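Local coordinates for protein putative non-ribosomal peptide synthetase (Actinomadura parvosata subsp. kistnae, PDB 6M7L) that probably serves as a condensation-type domain of a non-ribosomal peptide synthetase that recruits partner enzymes rather than forming peptide bonds, at residues A[49-54]-A[141-146]; A[120-125]-A[147-152]; A[158-163]-A[310-315]. All blocks are in the same frame, centred on the assembly; numbering follows the deposited sequence.

Interaction 1. Residues A[49-54]-A[141-146]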
loop_
_atom_site.group_PDB
_atom_site.type_symbol
_atom_site.label_atom_id
_atom_site.label_comp_id
_atom_site.label_asym_id
_atom_site.label_seq_id
_atom_site.Cartn_x
_atom_site.Cartn_y
_atom_site.Cartn_z
ATOM N N ALA A 49 16.618 2.345 4.755
ATOM C CA ALA A 49 17.669 1.532 4.162
ATOM C C ALA A 49 17.025 0.435 3.328
ATOM O O ALA A 49 16.171 -0.308 3.824
ATOM C CB ALA A 49 18.582 0.940 5.236
ATOM N N LEU A 50 17.425 0.341 2.063
ATOM C CA LEU A 50 16.839 -0.596 1.113
ATOM C C LEU A 50 17.903 -1.579 0.653
ATOM O O LEU A 50 18.941 -1.172 0.123
ATOM C CB LEU A 50 16.254 0.140 -0.095
ATOM C CG LEU A 50 15.040 1.044 0.114
ATOM C CD1 LEU A 50 14.630 1.667 -1.208
ATOM C CD2 LEU A 50 13.888 0.266 0.720
ATOM N N ARG A 51 17.641 -2.868 0.842
ATOM C CA ARG A 51 18.484 -3.897 0.248
ATOM C C ARG A 51 18.062 -4.104 -1.201
ATOM O O ARG A 51 16.886 -4.352 -1.484
ATOM C CB ARG A 51 18.386 -5.203 1.032
ATOM C CG ARG A 51 19.269 -6.306 0.482
ATOM C CD ARG A 51 19.586 -7.353 1.536
ATOM N NE ARG A 51 21.015 -7.393 1.827
ATOM C CZ ARG A 51 21.568 -6.926 2.941
ATOM N NH1 ARG A 51 20.811 -6.392 3.889
ATOM N NH2 ARG A 51 22.879 -7.003 3.110
ATOM N N LEU A 52 19.018 -3.978 -2.116
ATOM C CA LEU A 52 18.760 -4.049 -3.552
ATOM C C LEU A 52 19.608 -5.173 -4.137
ATOM O O LEU A 52 20.794 -4.982 -4.417
ATOM C CB LEU A 52 19.074 -2.717 -4.229
ATOM C CG LEU A 52 18.395 -1.469 -3.664
ATOM C CD1 LEU A 52 18.967 -0.220 -4.315
ATOM C CD2 LEU A 52 16.890 -1.536 -3.863
ATOM N N ARG A 53 19.001 -6.339 -4.328
ATOM C CA ARG A 53 19.689 -7.468 -4.941
ATOM C C ARG A 53 19.451 -7.449 -6.446
ATOM O O ARG A 53 18.303 -7.404 -6.901
ATOM C CB ARG A 53 19.209 -8.787 -4.336
ATOM C CG ARG A 53 19.068 -8.750 -2.821
ATOM C CD ARG A 53 18.853 -10.144 -2.251
ATOM N NE ARG A 53 20.104 -10.753 -1.806
ATOM C CZ ARG A 53 20.338 -12.061 -1.804
ATOM N NH1 ARG A 53 19.409 -12.901 -2.242
ATOM N NH2 ARG A 53 21.505 -12.529 -1.378
ATOM N N GLY A 54 20.538 -7.470 -7.210
ATOM C CA GLY A 54 20.490 -7.416 -8.655
ATOM C C GLY A 54 21.456 -6.392 -9.206
ATOM O O GLY A 54 22.132 -5.670 -8.475
ATOM N N GLU A 141 24.481 -7.030 -5.362
ATOM C CA GLU A 141 23.840 -6.755 -4.079
ATOM C C GLU A 141 24.419 -5.475 -3.498
ATOM O O GLU A 141 25.638 -5.361 -3.334
ATOM C CB GLU A 141 24.025 -7.922 -3.107
ATOM C CG GLU A 141 23.633 -7.600 -1.674
ATOM C CD GLU A 141 22.850 -8.720 -1.017
ATOM O OE1 GLU A 141 22.147 -9.456 -1.741
ATOM O OE2 GLU A 141 22.933 -8.865 0.222
ATOM N N GLN A 142 23.545 -4.517 -3.202
ATOM C CA GLN A 142 23.923 -3.271 -2.558
ATOM C C GLN A 142 22.884 -2.939 -1.499
ATOM O O GLN A 142 21.787 -3.503 -1.478
ATOM C CB GLN A 142 24.028 -2.106 -3.557
ATOM C CG GLN A 142 24.704 -2.433 -4.883
ATOM C CD GLN A 142 23.757 -3.064 -5.886
ATOM O OE1 GLN A 142 22.564 -3.211 -5.623
ATOM N NE2 GLN A 142 24.286 -3.443 -7.045
ATOM N N VAL A 143 23.233 -2.009 -0.616
ATOM C CA VAL A 143 22.287 -1.446 0.341
ATOM C C VAL A 143 22.299 0.067 0.187
ATOM O O VAL A 143 23.360 0.696 0.269
ATOM C CB VAL A 143 22.604 -1.860 1.788
ATOM C CG1 VAL A 143 21.855 -0.968 2.769
ATOM C CG2 VAL A 143 22.218 -3.311 2.005
ATOM N N LEU A 144 21.121 0.640 -0.051
ATOM C CA LEU A 144 20.952 2.071 -0.245
ATOM C C LEU A 144 20.320 2.676 0.997
ATOM O O LEU A 144 19.314 2.165 1.498
ATOM C CB LEU A 144 20.079 2.361 -1.466
ATOM C CG LEU A 144 19.709 3.832 -1.663
ATOM C CD1 LEU A 144 20.957 4.651 -1.956
ATOM C CD2 LEU A 144 18.671 3.996 -2.768
ATOM N N LEU A 145 20.913 3.757 1.491
ATOM C CA LEU A 145 20.375 4.510 2.614
ATOM C C LEU A 145 19.968 5.890 2.124
ATOM O O LEU A 145 20.747 6.566 1.444
ATOM C CB LEU A 145 21.396 4.634 3.747
ATOM C CG LEU A 145 21.023 5.584 4.891
ATOM C CD1 LEU A 145 19.828 5.062 5.678
ATOM C CD2 LEU A 145 22.213 5.811 5.806
ATOM N N VAL A 146 18.749 6.295 2.455
ATOM C CA VAL A 146 18.248 7.630 2.154
ATOM C C VAL A 146 17.939 8.305 3.478
ATOM O O VAL A 146 17.149 7.785 4.276
ATOM C CB VAL A 146 17.006 7.591 1.249
ATOM C CG1 VAL A 146 16.485 9.005 1.005
ATOM C CG2 VAL A 146 17.328 6.897 -0.068
#
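Val143 lays its CG2 methyl over the centre of one face of the Arg51 guanidinium, 3.7 Å above the plane, while Glu141 reaches the edge of the same group. The Glu141 carboxylate stands between two arginines. Its OE2 takes a nearly straight bond from Arg51 NE at 2.9 Å (165° at the hydrogen), and its OE1 forms the salt bridge to Arg53 NE, a separation modelled too short to be read closely. Arg51 NE comes from above the carboxylate plane, although Glu141 OE2 lies near the plane of the guanidinium. CG of Arg51 is anti to the backbone N (chi1 -179°), and a bend further out at chi3 helps bring NE to the acid. Arg51 NH2, whose position is less certain, is also modelled in a salt bridge with Glu107.

Beneath these side chains the strands run antiparallel. Leu50 and Leu144 form one hydrogen-bonded pair, with Leu50 N to Leu144 O at 2.7 Å. Leu52 and Gln142 form the next, with Leu52 N to Gln142 O at 2.9 Å. On the sheet face opposite the charged network, Leu52 CD1 rests 4.0 Å from Leu144 CB.

Both strands are interior to the five-stranded sheet of the condensation-domain fold. Strand 395-399 adds to the far side of 45-53, and strand 130-136 to the far side of 141-149. Helix 110-119 packs on the face of Ala49, Val143 and Leu145. On the other face Leu50 meets Val162 of helix 155-172 and, from a loop, Trp389.

Interaction 2. Residues A[120-125]-A[147-152]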
loop_
_atom_site.group_PDB
_atom_site.type_symbol
_atom_site.label_atom_id
_atom_site.label_comp_id
_atom_site.label_asym_id
_atom_site.label_seq_id
_atom_site.Cartn_x
_atom_site.Cartn_y
_atom_site.Cartn_z
ATOM N N ARG A 120 24.629 11.774 10.675
ATOM C CA ARG A 120 25.450 12.901 10.246
ATOM C C ARG A 120 24.586 14.151 10.103
ATOM O O ARG A 120 23.572 14.122 9.392
ATOM C CB ARG A 120 26.153 12.599 8.923
ATOM C CG ARG A 120 27.332 11.651 9.026
ATOM C CD ARG A 120 28.078 11.569 7.706
ATOM N NE ARG A 120 29.332 10.833 7.835
ATOM C CZ ARG A 120 30.145 10.559 6.820
ATOM N NH1 ARG A 120 29.838 10.962 5.593
ATOM N NH2 ARG A 120 31.266 9.882 7.032
ATOM N N PRO A 121 24.947 15.254 10.753
ATOM C CA PRO A 121 24.080 16.437 10.743
ATOM C C PRO A 121 24.022 17.091 9.371
ATOM O O PRO A 121 24.909 16.934 8.530
ATOM C CB PRO A 121 24.736 17.369 11.769
ATOM C CG PRO A 121 25.656 16.487 12.576
ATOM C CD PRO A 121 26.118 15.433 11.624
ATOM N N PHE A 122 22.942 17.836 9.157
ATOM C CA PHE A 122 22.765 18.648 7.964
ATOM C C PHE A 122 23.086 20.104 8.278
ATOM O O PHE A 122 22.732 20.614 9.345
ATOM C CB PHE A 122 21.332 18.556 7.430
ATOM C CG PHE A 122 20.995 17.245 6.780
ATOM C CD1 PHE A 122 20.405 16.227 7.510
ATOM C CD2 PHE A 122 21.235 17.043 5.431
ATOM C CE1 PHE A 122 20.079 15.022 6.913
ATOM C CE2 PHE A 122 20.910 15.839 4.826
ATOM C CZ PHE A 122 20.331 14.829 5.568
ATOM N N ASP A 123 23.758 20.768 7.343
ATOM C CA ASP A 123 23.906 22.222 7.367
ATOM C C ASP A 123 22.812 22.774 6.461
ATOM O O ASP A 123 23.028 23.031 5.277
ATOM C CB ASP A 123 25.297 22.649 6.915
ATOM C CG ASP A 123 25.456 24.159 6.867
ATOM O OD1 ASP A 123 24.499 24.874 7.240
ATOM O OD2 ASP A 123 26.534 24.632 6.451
ATOM N N LEU A 124 21.619 22.956 7.033
ATOM C CA LEU A 124 20.444 23.330 6.254
ATOM C C LEU A 124 20.572 24.691 5.580
ATOM O O LEU A 124 19.756 25.003 4.706
ATOM C CB LEU A 124 19.205 23.312 7.151
ATOM C CG LEU A 124 18.849 21.945 7.742
ATOM C CD1 LEU A 124 17.628 22.045 8.642
ATOM C CD2 LEU A 124 18.619 20.931 6.631
ATOM N N THR A 125 21.561 25.505 5.958
ATOM C CA THR A 125 21.745 26.787 5.286
ATOM C C THR A 125 22.378 26.622 3.911
ATOM O O THR A 125 22.049 27.375 2.990
ATOM C CB THR A 125 22.594 27.727 6.144
ATOM O OG1 THR A 125 23.912 27.185 6.297
ATOM C CG2 THR A 125 21.963 27.914 7.517
ATOM N N VAL A 147 18.574 9.446 3.722
ATOM C CA VAL A 147 18.344 10.244 4.918
ATOM C C VAL A 147 17.728 11.564 4.486
ATOM O O VAL A 147 18.162 12.166 3.498
ATOM C CB VAL A 147 19.648 10.476 5.706
ATOM C CG1 VAL A 147 19.354 11.158 7.034
ATOM C CG2 VAL A 147 20.381 9.161 5.922
ATOM N N ALA A 148 16.706 12.004 5.214
ATOM C CA ALA A 148 16.053 13.275 4.945
ATOM C C ALA A 148 15.790 13.978 6.266
ATOM O O ALA A 148 15.264 13.365 7.200
ATOM C CB ALA A 148 14.744 13.080 4.172
ATOM N N HIS A 149 16.162 15.251 6.349
ATOM C CA HIS A 149 15.934 16.002 7.574
ATOM C C HIS A 149 14.440 16.218 7.779
ATOM O O HIS A 149 13.688 16.406 6.818
ATOM C CB HIS A 149 16.666 17.342 7.527
ATOM C CG HIS A 149 16.847 17.970 8.874
ATOM N ND1 HIS A 149 15.826 18.613 9.538
ATOM C CD2 HIS A 149 17.926 18.033 9.689
ATOM C CE1 HIS A 149 16.270 19.052 10.703
ATOM N NE2 HIS A 149 17.541 18.712 10.819
ATOM N N ARG A 150 14.007 16.186 9.041
ATOM C CA ARG A 150 12.581 16.309 9.329
ATOM C C ARG A 150 12.037 17.705 9.052
ATOM O O ARG A 150 10.826 17.915 9.183
ATOM C CB ARG A 150 12.296 15.911 10.777
ATOM C CG ARG A 150 12.696 14.483 11.114
ATOM C CD ARG A 150 12.264 14.096 12.521
ATOM N NE ARG A 150 11.333 12.970 12.505
ATOM C CZ ARG A 150 11.701 11.697 12.601
ATOM N NH1 ARG A 150 10.785 10.737 12.572
ATOM N NH2 ARG A 150 12.981 11.382 12.728
ATOM N N ILE A 151 12.897 18.658 8.678
ATOM C CA ILE A 151 12.424 19.946 8.192
ATOM C C ILE A 151 11.798 19.808 6.813
ATOM O O ILE A 151 11.060 20.695 6.372
ATOM C CB ILE A 151 13.583 20.963 8.170
ATOM C CG1 ILE A 151 13.055 22.396 8.081
ATOM C CG2 ILE A 151 14.520 20.678 7.007
ATOM C CD1 ILE A 151 14.146 23.446 8.096
ATOM N N ALA A 152 12.068 18.700 6.121
ATOM C CA ALA A 152 11.573 18.479 4.774
ATOM C C ALA A 152 10.723 17.231 4.619
ATOM O O ALA A 152 9.984 17.136 3.635
ATOM C CB ALA A 152 12.739 18.389 3.782
#
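Phe122 and Leu124 pack against His149, which ends strand 141-149 and opens the stretch matching the His-His-x-x-x-Asp-Gly motif of condensation domains. Here Arg150 takes the place of the second histidine, a departure consistent with a domain that has lost the usual peptide-bond chemistry.

Aromatic contacts come first. Leu124 sets its CD1 methyl over the centre of one His149 ring face, a CH-pi contact 3.9 Å from the centroid and only 8° off the normal. Phe122 comes to the edge of the same imidazole, its CD1 being 3.8 Å from His149 CD2. The two rings have their planes 81° apart and meet obliquely. His149 CG is anti to the backbone N (chi1 -162°), which carries the imidazole off the strand to where Phe122 and Leu124 can hold an edge and a face.

The remaining packing is aliphatic. Val147 brings CG1 to the edge of the Phe122 ring, 3.9 Å from CE1. Leu124 and Ile151 meet tip to tip, with Leu124 CD1 at 3.8 Å from Ile151 CG2. Around this cluster, Arg131 makes a cation-pi contact with Phe122, His45 meets both aromatic rings, and Met31 of helix 26-34 touches His149 and Ile151.

Between the two segments the contact is apolar; within them, two local polar arrangements shape the chain. Asp123 forms an Asx turn: its OD1 accepts both N and OG1 of Thr125 from the same face of the carboxylate, and is salt-bridged to Arg36. In the other segment, the amide N of Ile151 donates to His149 ND1 at 3.1 Å, lying almost in the imidazole plane.

Interaction 3. Residues A[158-163]-A[310-315]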
loop_
_atom_site.group_PDB
_atom_site.type_symbol
_atom_site.label_atom_id
_atom_site.label_comp_id
_atom_site.label_asym_id
_atom_site.label_seq_id
_atom_site.Cartn_x
_atom_site.Cartn_y
_atom_site.Cartn_z
ATOM N N VAL A 158 8.641 9.097 3.996
ATOM C CA VAL A 158 9.591 8.037 3.664
ATOM C C VAL A 158 8.982 7.093 2.639
ATOM O O VAL A 158 9.625 6.718 1.651
ATOM C CB VAL A 158 10.025 7.287 4.936
ATOM C CG1 VAL A 158 10.786 6.022 4.575
ATOM C CG2 VAL A 158 10.880 8.189 5.803
ATOM N N ASP A 159 7.724 6.703 2.858
ATOM C CA ASP A 159 7.008 5.888 1.884
ATOM C C ASP A 159 6.909 6.604 0.541
ATOM O O ASP A 159 7.172 6.011 -0.512
ATOM C CB ASP A 159 5.619 5.545 2.424
ATOM C CG ASP A 159 4.776 4.783 1.427
ATOM O OD1 ASP A 159 5.250 3.755 0.904
ATOM O OD2 ASP A 159 3.631 5.210 1.174
ATOM N N VAL A 160 6.538 7.886 0.564
ATOM C CA VAL A 160 6.472 8.674 -0.665
ATOM C C VAL A 160 7.846 8.764 -1.316
ATOM O O VAL A 160 7.976 8.674 -2.544
ATOM C CB VAL A 160 5.894 10.070 -0.369
ATOM C CG1 VAL A 160 5.998 10.966 -1.597
ATOM C CG2 VAL A 160 4.450 9.953 0.097
ATOM N N LEU A 161 8.890 8.940 -0.503
ATOM C CA LEU A 161 10.253 8.997 -1.023
ATOM C C LEU A 161 10.588 7.742 -1.819
ATOM O O LEU A 161 11.012 7.819 -2.978
ATOM C CB LEU A 161 11.237 9.171 0.135
ATOM C CG LEU A 161 12.327 10.237 0.038
ATOM C CD1 LEU A 161 12.886 10.298 -1.371
ATOM C CD2 LEU A 161 11.803 11.593 0.485
ATOM N N VAL A 162 10.395 6.571 -1.208
ATOM C CA VAL A 162 10.796 5.316 -1.839
ATOM C C VAL A 162 9.940 5.029 -3.068
ATOM O O VAL A 162 10.450 4.603 -4.111
ATOM C CB VAL A 162 10.725 4.167 -0.818
ATOM C CG1 VAL A 162 11.153 2.861 -1.459
ATOM C CG2 VAL A 162 11.589 4.484 0.396
ATOM N N ARG A 163 8.628 5.253 -2.965
ATOM C CA ARG A 163 7.746 4.999 -4.099
ATOM C C ARG A 163 8.105 5.882 -5.290
ATOM O O ARG A 163 8.153 5.408 -6.431
ATOM C CB ARG A 163 6.291 5.210 -3.685
ATOM C CG ARG A 163 5.626 3.975 -3.084
ATOM C CD ARG A 163 4.422 4.369 -2.250
ATOM N NE ARG A 163 3.816 5.603 -2.741
ATOM C CZ ARG A 163 3.112 6.441 -1.987
ATOM N NH1 ARG A 163 2.923 6.180 -0.702
ATOM N NH2 ARG A 163 2.599 7.544 -2.517
ATOM N N PRO A 310 0.383 12.681 -2.109
ATOM C CA PRO A 310 1.573 12.188 -2.819
ATOM C C PRO A 310 2.842 13.009 -2.639
ATOM O O PRO A 310 3.797 12.784 -3.389
ATOM C CB PRO A 310 1.113 12.253 -4.280
ATOM C CG PRO A 310 0.307 13.503 -4.314
ATOM C CD PRO A 310 -0.402 13.584 -2.976
ATOM N N MET A 311 2.903 13.939 -1.689
ATOM C CA MET A 311 4.017 14.872 -1.616
ATOM C C MET A 311 4.811 14.705 -0.325
ATOM O O MET A 311 4.276 14.310 0.716
ATOM C CB MET A 311 3.531 16.323 -1.746
ATOM C CG MET A 311 2.462 16.726 -0.751
ATOM S SD MET A 311 1.874 18.403 -1.058
ATOM C CE MET A 311 3.428 19.290 -1.120
ATOM N N VAL A 312 6.106 15.010 -0.420
ATOM C CA VAL A 312 7.010 14.997 0.723
ATOM C C VAL A 312 6.874 16.313 1.476
ATOM O O VAL A 312 6.730 17.380 0.869
ATOM C CB VAL A 312 8.459 14.769 0.250
ATOM C CG1 VAL A 312 9.431 14.836 1.418
ATOM C CG2 VAL A 312 8.580 13.437 -0.476
ATOM N N GLY A 313 6.910 16.245 2.805
ATOM C CA GLY A 313 6.845 17.433 3.621
ATOM C C GLY A 313 6.804 17.132 5.106
ATOM O O GLY A 313 6.461 16.026 5.531
ATOM N N PRO A 314 7.170 18.117 5.928
ATOM C CA PRO A 314 7.026 17.971 7.389
ATOM C C PRO A 314 5.589 18.219 7.831
ATOM O O PRO A 314 5.248 19.228 8.456
ATOM C CB PRO A 314 8.002 19.025 7.920
ATOM C CG PRO A 314 7.974 20.091 6.885
ATOM C CD PRO A 314 7.840 19.379 5.566
ATOM N N PHE A 315 4.711 17.278 7.492
ATOM C CA PHE A 315 3.292 17.406 7.791
ATOM C C PHE A 315 2.910 16.818 9.142
ATOM O O PHE A 315 1.725 16.834 9.492
ATOM C CB PHE A 315 2.454 16.736 6.699
ATOM C CG PHE A 315 2.699 17.273 5.318
ATOM C CD1 PHE A 315 2.383 18.584 5.000
ATOM C CD2 PHE A 315 3.223 16.456 4.330
ATOM C CE1 PHE A 315 2.604 19.074 3.726
ATOM C CE2 PHE A 315 3.442 16.937 3.053
ATOM C CZ PHE A 315 3.133 18.249 2.751
#
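Val160 and Leu161, consecutive residues of a helix, meet Val312 of the loop 310-315 through methyl groups. Val312 presents CG2 to both of them: Val160 CG1 lies 3.7 Å from Val312 CG2, and Leu161 CD2 lies 3.8 Å from the same CG2. Val160 and Val312 lie alongside one another, head to tail, while Leu161 reaches Val312 at a slant.

The torsions decide which branch does the touching. In Val160, CG1 is anti to the backbone N (chi1 172°) and is the methyl delivered to the loop; besides Val312 it meets the carbonyl O of Pro310 at 3.4 Å. Val312 has nearly the same first torsion, but there the methyl that reaches the helix is CG2, anti to the carbonyl carbon. Its other methyl, CG1, comes to 4.1 Å from Leu161 CD2. Leu161 does not aim its CB straight at the loop, and it is the outer CD2 branch that brings the side chain into contact.

Further along, the loop turns sharply. Pro314 is the centre of an inverse gamma turn, and the Phe315 ring folds back so that one face, toward its rim, covers the carbonyl carbon of Gly313 at 3.7 Å above the plane. Met311 O lies at the edge of the Phe315 ring and accepts a hydrogen bond from Arg301.

This apolar contact joins helix 155-172, in the first half of the condensation-domain fold, to the connection between strands 292-299 and 317-324 of the second. Ser157, at the start of the helix, bonds through OG to Gly313 N; Val158 and Val162 turn to strand 45-53, and Pro314 touches helix 26-34.

How the interactions relate
Interactions 1 and 2 share strand 141-149, their centres 21 Å apart: the first pairs its early part with strand 45-53, the second packs the loop after helix 110-119 against its end. Along the chain these two interleave. Interaction 3 opens later, on helix 155-172, which follows that strand, and its centre lies 19 Å from interaction 1 and 15 Å from interaction 2. It touches both, through the packing of its helix on the sheet and through Arg150, Ile151 and Ala152 against the loop 310-315. The three thus run from the first-half sheet, through the residues at the position of the histidine motif, to the junction with the second half of the fold.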